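Alanine racemase (Oenococcus oeni PSU-1, PDB 3HUR) belongs to the alanine racemase family, two-domain proteins that join an N-terminal alpha/beta barrel to a C-terminal domain made mostly of beta strands. Local coordinates at residues A[8-14]-A[250-256]; A[228-232]-A[247-251]. All blocks are in the same frame, centred on the assembly; numbering follows the deposited sequence.

Interaction 1 (A[8-14]-A[250-256]). With SO4 (sulfate ion), chain D.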
loop_
_atom_site.group_PDB
_atom_site.type_symbol
_atom_site.label_atom_id
_atom_site.label_comp_id
_atom_site.label_asym_id
_atom_site.label_seq_id
_atom_site.Cartn_x
_atom_site.Cartn_y
_atom_site.Cartn_z
ATOM N N ARG A 8 -24.540 -5.234 -4.791
ATOM C CA ARG A 8 -24.131 -4.045 -3.994
ATOM C C ARG A 8 -23.844 -4.459 -2.522
ATOM O O ARG A 8 -24.674 -4.229 -1.632
ATOM C CB ARG A 8 -25.281 -3.015 -4.044
ATOM C CG ARG A 8 -25.127 -1.770 -3.179
ATOM C CD ARG A 8 -24.714 -0.573 -3.968
ATOM N NE ARG A 8 -25.617 -0.225 -5.073
ATOM C CZ ARG A 8 -25.198 0.199 -6.268
ATOM N NH1 ARG A 8 -26.080 0.494 -7.223
ATOM N NH2 ARG A 8 -23.890 0.320 -6.532
ATOM N N PRO A 9 -22.708 -5.122 -2.298
ATOM C CA PRO A 9 -22.403 -5.781 -1.031
ATOM C C PRO A 9 -21.979 -4.824 0.031
ATOM O O PRO A 9 -22.111 -5.121 1.244
ATOM C CB PRO A 9 -21.237 -6.694 -1.366
ATOM C CG PRO A 9 -20.652 -6.180 -2.678
ATOM C CD PRO A 9 -21.820 -5.542 -3.386
ATOM N N THR A 10 -21.461 -3.675 -0.393
ATOM C CA THR A 10 -21.124 -2.667 0.555
ATOM C C THR A 10 -21.532 -1.315 -0.006
ATOM O O THR A 10 -21.652 -1.162 -1.207
ATOM C CB THR A 10 -19.626 -2.686 0.826
ATOM O OG1 THR A 10 -18.900 -2.481 -0.405
ATOM C CG2 THR A 10 -19.209 -3.962 1.466
ATOM N N TRP A 11 -21.740 -0.337 0.859
ATOM C CA TRP A 11 -22.075 1.002 0.432
ATOM C C TRP A 11 -21.914 2.023 1.585
ATOM O O TRP A 11 -21.792 1.638 2.752
ATOM C CB TRP A 11 -23.505 1.020 -0.104
ATOM C CG TRP A 11 -24.547 0.693 0.893
ATOM C CD1 TRP A 11 -25.226 1.563 1.682
ATOM C CD2 TRP A 11 -25.059 -0.617 1.205
ATOM N NE1 TRP A 11 -26.118 0.874 2.498
ATOM C CE2 TRP A 11 -26.023 -0.463 2.221
ATOM C CE3 TRP A 11 -24.787 -1.908 0.724
ATOM C CZ2 TRP A 11 -26.724 -1.523 2.735
ATOM C CZ3 TRP A 11 -25.460 -2.957 1.264
ATOM C CH2 TRP A 11 -26.429 -2.768 2.250
ATOM N N VAL A 12 -21.896 3.309 1.244
ATOM C CA VAL A 12 -21.867 4.418 2.222
ATOM C C VAL A 12 -23.241 4.963 2.275
ATOM O O VAL A 12 -23.758 5.414 1.272
ATOM C CB VAL A 12 -21.002 5.624 1.814
ATOM C CG1 VAL A 12 -21.086 6.729 2.904
ATOM C CG2 VAL A 12 -19.575 5.205 1.588
ATOM N N SER A 13 -23.815 4.923 3.469
ATOM C CA SER A 13 -25.177 5.321 3.703
ATOM C C SER A 13 -25.126 6.745 4.285
ATOM O O SER A 13 -24.474 6.974 5.289
ATOM C CB SER A 13 -25.793 4.343 4.700
ATOM O OG SER A 13 -27.068 4.796 5.051
ATOM N N VAL A 14 -25.835 7.664 3.658
ATOM C CA VAL A 14 -25.798 9.070 3.965
ATOM C C VAL A 14 -27.215 9.562 4.352
ATOM O O VAL A 14 -28.130 9.584 3.531
ATOM C CB VAL A 14 -25.357 9.880 2.729
ATOM C CG1 VAL A 14 -25.380 11.368 3.060
ATOM C CG2 VAL A 14 -23.983 9.423 2.205
ATOM N N ILE A 250 -23.245 11.853 9.785
ATOM C CA ILE A 250 -24.312 11.598 8.831
ATOM C C ILE A 250 -24.098 10.353 7.987
ATOM O O ILE A 250 -25.024 9.884 7.331
ATOM C CB ILE A 250 -24.600 12.836 7.910
ATOM C CG1 ILE A 250 -23.581 12.988 6.775
ATOM C CG2 ILE A 250 -24.624 14.112 8.734
ATOM C CD1 ILE A 250 -23.916 14.133 5.870
ATOM N N PHE A 251 -22.905 9.798 8.009
ATOM C CA PHE A 251 -22.574 8.719 7.073
ATOM C C PHE A 251 -22.234 7.463 7.859
ATOM O O PHE A 251 -21.851 7.561 9.004
ATOM C CB PHE A 251 -21.388 9.112 6.187
ATOM C CG PHE A 251 -20.178 9.466 6.971
ATOM C CD1 PHE A 251 -19.256 8.522 7.292
ATOM C CD2 PHE A 251 -20.022 10.745 7.464
ATOM C CE1 PHE A 251 -18.138 8.842 8.067
ATOM C CE2 PHE A 251 -18.926 11.080 8.241
ATOM C CZ PHE A 251 -17.976 10.131 8.551
ATOM N N SER A 252 -22.386 6.307 7.208
ATOM C CA SER A 252 -21.997 5.004 7.695
ATOM C C SER A 252 -21.501 4.203 6.507
ATOM O O SER A 252 -21.913 4.449 5.352
ATOM C CB SER A 252 -23.202 4.273 8.193
ATOM O OG SER A 252 -23.705 4.819 9.391
ATOM N N VAL A 253 -20.616 3.245 6.779
ATOM C CA VAL A 253 -20.283 2.250 5.797
ATOM C C VAL A 253 -21.094 1.022 6.237
ATOM O O VAL A 253 -21.094 0.643 7.417
ATOM C CB VAL A 253 -18.788 1.967 5.691
ATOM C CG1 VAL A 253 -18.536 0.849 4.646
ATOM C CG2 VAL A 253 -18.021 3.211 5.313
ATOM N N CYS A 254 -21.814 0.442 5.285
ATOM C CA CYS A 254 -22.676 -0.660 5.549
ATOM C C CYS A 254 -22.387 -1.807 4.624
ATOM O O CYS A 254 -21.818 -1.639 3.541
ATOM C CB CYS A 254 -24.121 -0.253 5.268
ATOM S SG CYS A 254 -24.739 1.034 6.261
ATOM N N SER A 255 -22.883 -2.964 5.033
ATOM C CA SER A 255 -22.901 -4.134 4.211
ATOM C C SER A 255 -24.164 -4.938 4.577
ATOM O O SER A 255 -25.095 -4.389 5.173
ATOM C CB SER A 255 -21.627 -4.935 4.434
ATOM O OG SER A 255 -21.594 -6.093 3.612
ATOM N N GLU A 256 -24.189 -6.220 4.214
ATOM C CA GLU A 256 -25.335 -7.075 4.487
ATOM C C GLU A 256 -24.898 -8.516 4.649
ATOM O O GLU A 256 -23.843 -8.876 4.194
ATOM C CB GLU A 256 -26.370 -6.957 3.360
ATOM C CG GLU A 256 -25.909 -7.540 2.032
ATOM C CD GLU A 256 -26.864 -7.247 0.893
ATOM O OE1 GLU A 256 -28.015 -7.682 0.955
ATOM O OE2 GLU A 256 -26.463 -6.591 -0.085
HETATM S S SO4 D . -24.297 0.703 -10.483
HETATM O O1 SO4 D . -23.087 0.696 -9.679
HETATM O O2 SO4 D . -24.797 -0.653 -10.858
HETATM O O3 SO4 D . -25.241 1.476 -9.679
HETATM O O4 SO4 D . -23.961 1.449 -11.707
#
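With chi1 at 64°, Trp11 CG sits between the backbone N and the carbonyl carbon, and the indole lays one face over Cys254; the Cys254 sulfur, anti to its carbonyl carbon, extends past the five-membered ring toward Ser13. The touching atom is Cys254 CB, a CH-pi contact 3.9 Å from the centroid of that ring, while SG approaches obliquely and also meets Ser13 CB. At the ring's edge Glu256 OE2 comes within 4.0 Å of Trp11 CZ3, its carboxylate nearly perpendicular to the indole.

Beneath these side chains segments 8-14 and 250-256 pair as antiparallel strands, setting the N-terminal strand in the mixed sheet of the C-terminal domain, with strand 372-375 on its other side. Trp11 and Cys254 form a hydrogen-bonded pair, with Cys254 N to Trp11 O at 2.8 Å and almost straight (171°); Ser13 and Ser252 form the next. Val12, Val14, Phe251 and Val253 lie on the opposite face, where Val12 CG1 packs on Phe251 CB. Ser255 OG donates to Pro9 O at 2.6 Å.

Arg8 bends away and binds a sulfate ion, probably from the crystallisation liquor, NH1 of Arg8 reaching sulfate O3 at 2.8 Å. Backbone bonds and apolar cover thus hold the strands together, while Arg8, through its salt bridge to Asp70 of the second subunit and the shared sulfate, lies at the contact between subunits.

Interaction 2 (A[228-232]-A[247-251])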
loop_
_atom_site.group_PDB
_atom_site.type_symbol
_atom_site.label_atom_id
_atom_site.label_comp_id
_atom_site.label_asym_id
_atom_site.label_seq_id
_atom_site.Cartn_x
_atom_site.Cartn_y
_atom_site.Cartn_z
ATOM N N LEU A 228 -17.921 20.456 8.570
ATOM C CA LEU A 228 -18.684 20.044 9.729
ATOM C C LEU A 228 -20.049 19.517 9.335
ATOM O O LEU A 228 -20.787 18.978 10.194
ATOM C CB LEU A 228 -18.871 21.208 10.721
ATOM C CG LEU A 228 -19.908 22.311 10.418
ATOM C CD1 LEU A 228 -21.330 21.873 10.602
ATOM C CD2 LEU A 228 -19.623 23.495 11.349
ATOM N N ILE A 229 -20.437 19.737 8.083
ATOM C CA ILE A 229 -21.736 19.255 7.643
ATOM C C ILE A 229 -21.851 17.743 7.808
ATOM O O ILE A 229 -22.902 17.233 8.130
ATOM C CB ILE A 229 -21.988 19.583 6.188
ATOM C CG1 ILE A 229 -22.205 21.111 6.023
ATOM C CG2 ILE A 229 -23.162 18.800 5.740
ATOM C CD1 ILE A 229 -22.226 21.644 4.548
ATOM N N SER A 230 -20.751 17.035 7.588
ATOM C CA SER A 230 -20.758 15.587 7.637
ATOM C C SER A 230 -20.786 15.055 9.046
ATOM O O SER A 230 -21.026 13.857 9.253
ATOM C CB SER A 230 -19.538 15.041 6.937
ATOM O OG SER A 230 -18.368 15.186 7.714
ATOM N N GLY A 231 -20.542 15.928 10.018
ATOM C CA GLY A 231 -20.581 15.530 11.422
ATOM C C GLY A 231 -19.235 15.087 11.985
ATOM O O GLY A 231 -19.135 14.607 13.131
ATOM N N VAL A 232 -18.185 15.210 11.194
ATOM C CA VAL A 232 -16.878 14.853 11.711
ATOM C C VAL A 232 -16.312 15.993 12.569
ATOM O O VAL A 232 -16.781 17.133 12.496
ATOM C CB VAL A 232 -15.837 14.581 10.584
ATOM C CG1 VAL A 232 -16.307 13.475 9.674
ATOM C CG2 VAL A 232 -15.489 15.861 9.836
ATOM N N LEU A 247 -23.791 17.834 16.878
ATOM C CA LEU A 247 -23.660 17.496 15.483
ATOM C C LEU A 247 -23.824 15.982 15.347
ATOM O O LEU A 247 -23.310 15.221 16.150
ATOM C CB LEU A 247 -22.323 17.990 14.922
ATOM C CG LEU A 247 -22.257 19.527 14.731
ATOM C CD1 LEU A 247 -20.992 19.991 13.979
ATOM C CD2 LEU A 247 -23.495 20.085 14.025
ATOM N N GLU A 248 -24.598 15.549 14.366
ATOM C CA GLU A 248 -24.758 14.104 14.076
ATOM C C GLU A 248 -23.754 13.690 12.989
ATOM O O GLU A 248 -23.601 14.396 12.001
ATOM C CB GLU A 248 -26.203 13.833 13.610
ATOM C CG GLU A 248 -27.232 13.711 14.741
ATOM C CD GLU A 248 -28.689 14.041 14.325
ATOM O OE1 GLU A 248 -29.014 14.079 13.117
ATOM O OE2 GLU A 248 -29.541 14.257 15.232
ATOM N N ARG A 249 -23.071 12.562 13.166
ATOM C CA ARG A 249 -22.311 11.917 12.055
ATOM C C ARG A 249 -23.338 11.419 11.043
ATOM O O ARG A 249 -24.230 10.693 11.408
ATOM C CB ARG A 249 -21.410 10.768 12.540
ATOM C CG ARG A 249 -20.589 10.065 11.403
ATOM C CD ARG A 249 -19.657 8.905 11.900
ATOM N NE ARG A 249 -20.209 8.213 13.068
ATOM C CZ ARG A 249 -21.123 7.227 13.032
ATOM N NH1 ARG A 249 -21.609 6.746 11.874
ATOM N NH2 ARG A 249 -21.557 6.705 14.183
ATOM N N ILE A 250 -23.245 11.853 9.785
ATOM C CA ILE A 250 -24.312 11.598 8.831
ATOM C C ILE A 250 -24.098 10.353 7.987
ATOM O O ILE A 250 -25.024 9.884 7.331
ATOM C CB ILE A 250 -24.600 12.836 7.910
ATOM C CG1 ILE A 250 -23.581 12.988 6.775
ATOM C CG2 ILE A 250 -24.624 14.112 8.734
ATOM C CD1 ILE A 250 -23.916 14.133 5.870
ATOM N N PHE A 251 -22.905 9.798 8.009
ATOM C CA PHE A 251 -22.574 8.719 7.073
ATOM C C PHE A 251 -22.234 7.463 7.859
ATOM O O PHE A 251 -21.851 7.561 9.004
ATOM C CB PHE A 251 -21.388 9.112 6.187
ATOM C CG PHE A 251 -20.178 9.466 6.971
ATOM C CD1 PHE A 251 -19.256 8.522 7.292
ATOM C CD2 PHE A 251 -20.022 10.745 7.464
ATOM C CE1 PHE A 251 -18.138 8.842 8.067
ATOM C CE2 PHE A 251 -18.926 11.080 8.241
ATOM C CZ PHE A 251 -17.976 10.131 8.551
#
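The two loop segments meet through one backbone hydrogen bond, Ile250 N to Ser230 O at 3.0 Å, whose donor stands above the carbonyl plane. Gly231, with positive phi (92°), brings its CA against Glu248 O in a CA-H...O contact of 3.3 Å, and closes the 3-10 turn by bonding its N to Leu228 O.

Ser230 O also lies at the edge of the Phe251 ring, 3.6 Å from Phe251 CE2, and Val232 CG1 meets that edge as well. Arg249 lays its CG over one face of the ring, and its guanidinium turns back to donate from NH1 to Phe251 O in the carbonyl plane. With CG1 of Ile250 held between its backbone N and carbonyl carbon (chi1 79°), CG1 packs along Ser230 CA and O, and Ile250 CG2 reaches Ile229 O at 3.6 Å. On the other flank Leu228 and Leu247 cross at about a right angle, their CD1 methyls 3.9 Å apart.

Asn22 of helix 16-30 ties both segments together, its side chain bonding Ile229 O and Glu248 N. The pair is a loop-to-loop contact at a tight 3-10 turn with glycine at positive phi, in the connection from the last strand of the alpha/beta barrel, 222-223, to strand 251-263 of the C-terminal domain.

Interactions 1 and 2 lie about 15 Å apart, centre to centre, and share Ile250 and Phe251. Along the chain, 8-14 comes first, directly before helix 16-30; after the barrel strands come 228-232 and then the continuous run 247-256, which serves both contacts. Interaction 2 lies in the connection leaving barrel strand 222-223, whereas interaction 1 belongs to the mixed sheet, where strand 10-15 sits between strands 251-263 and 372-375. An N-terminal strand is therefore built into the sheet of the C-terminal domain, and the chain crosses between the domains twice here. Helix 16-30, which follows the first of these strands, packs on Ile250, the residue where the two contacts meet.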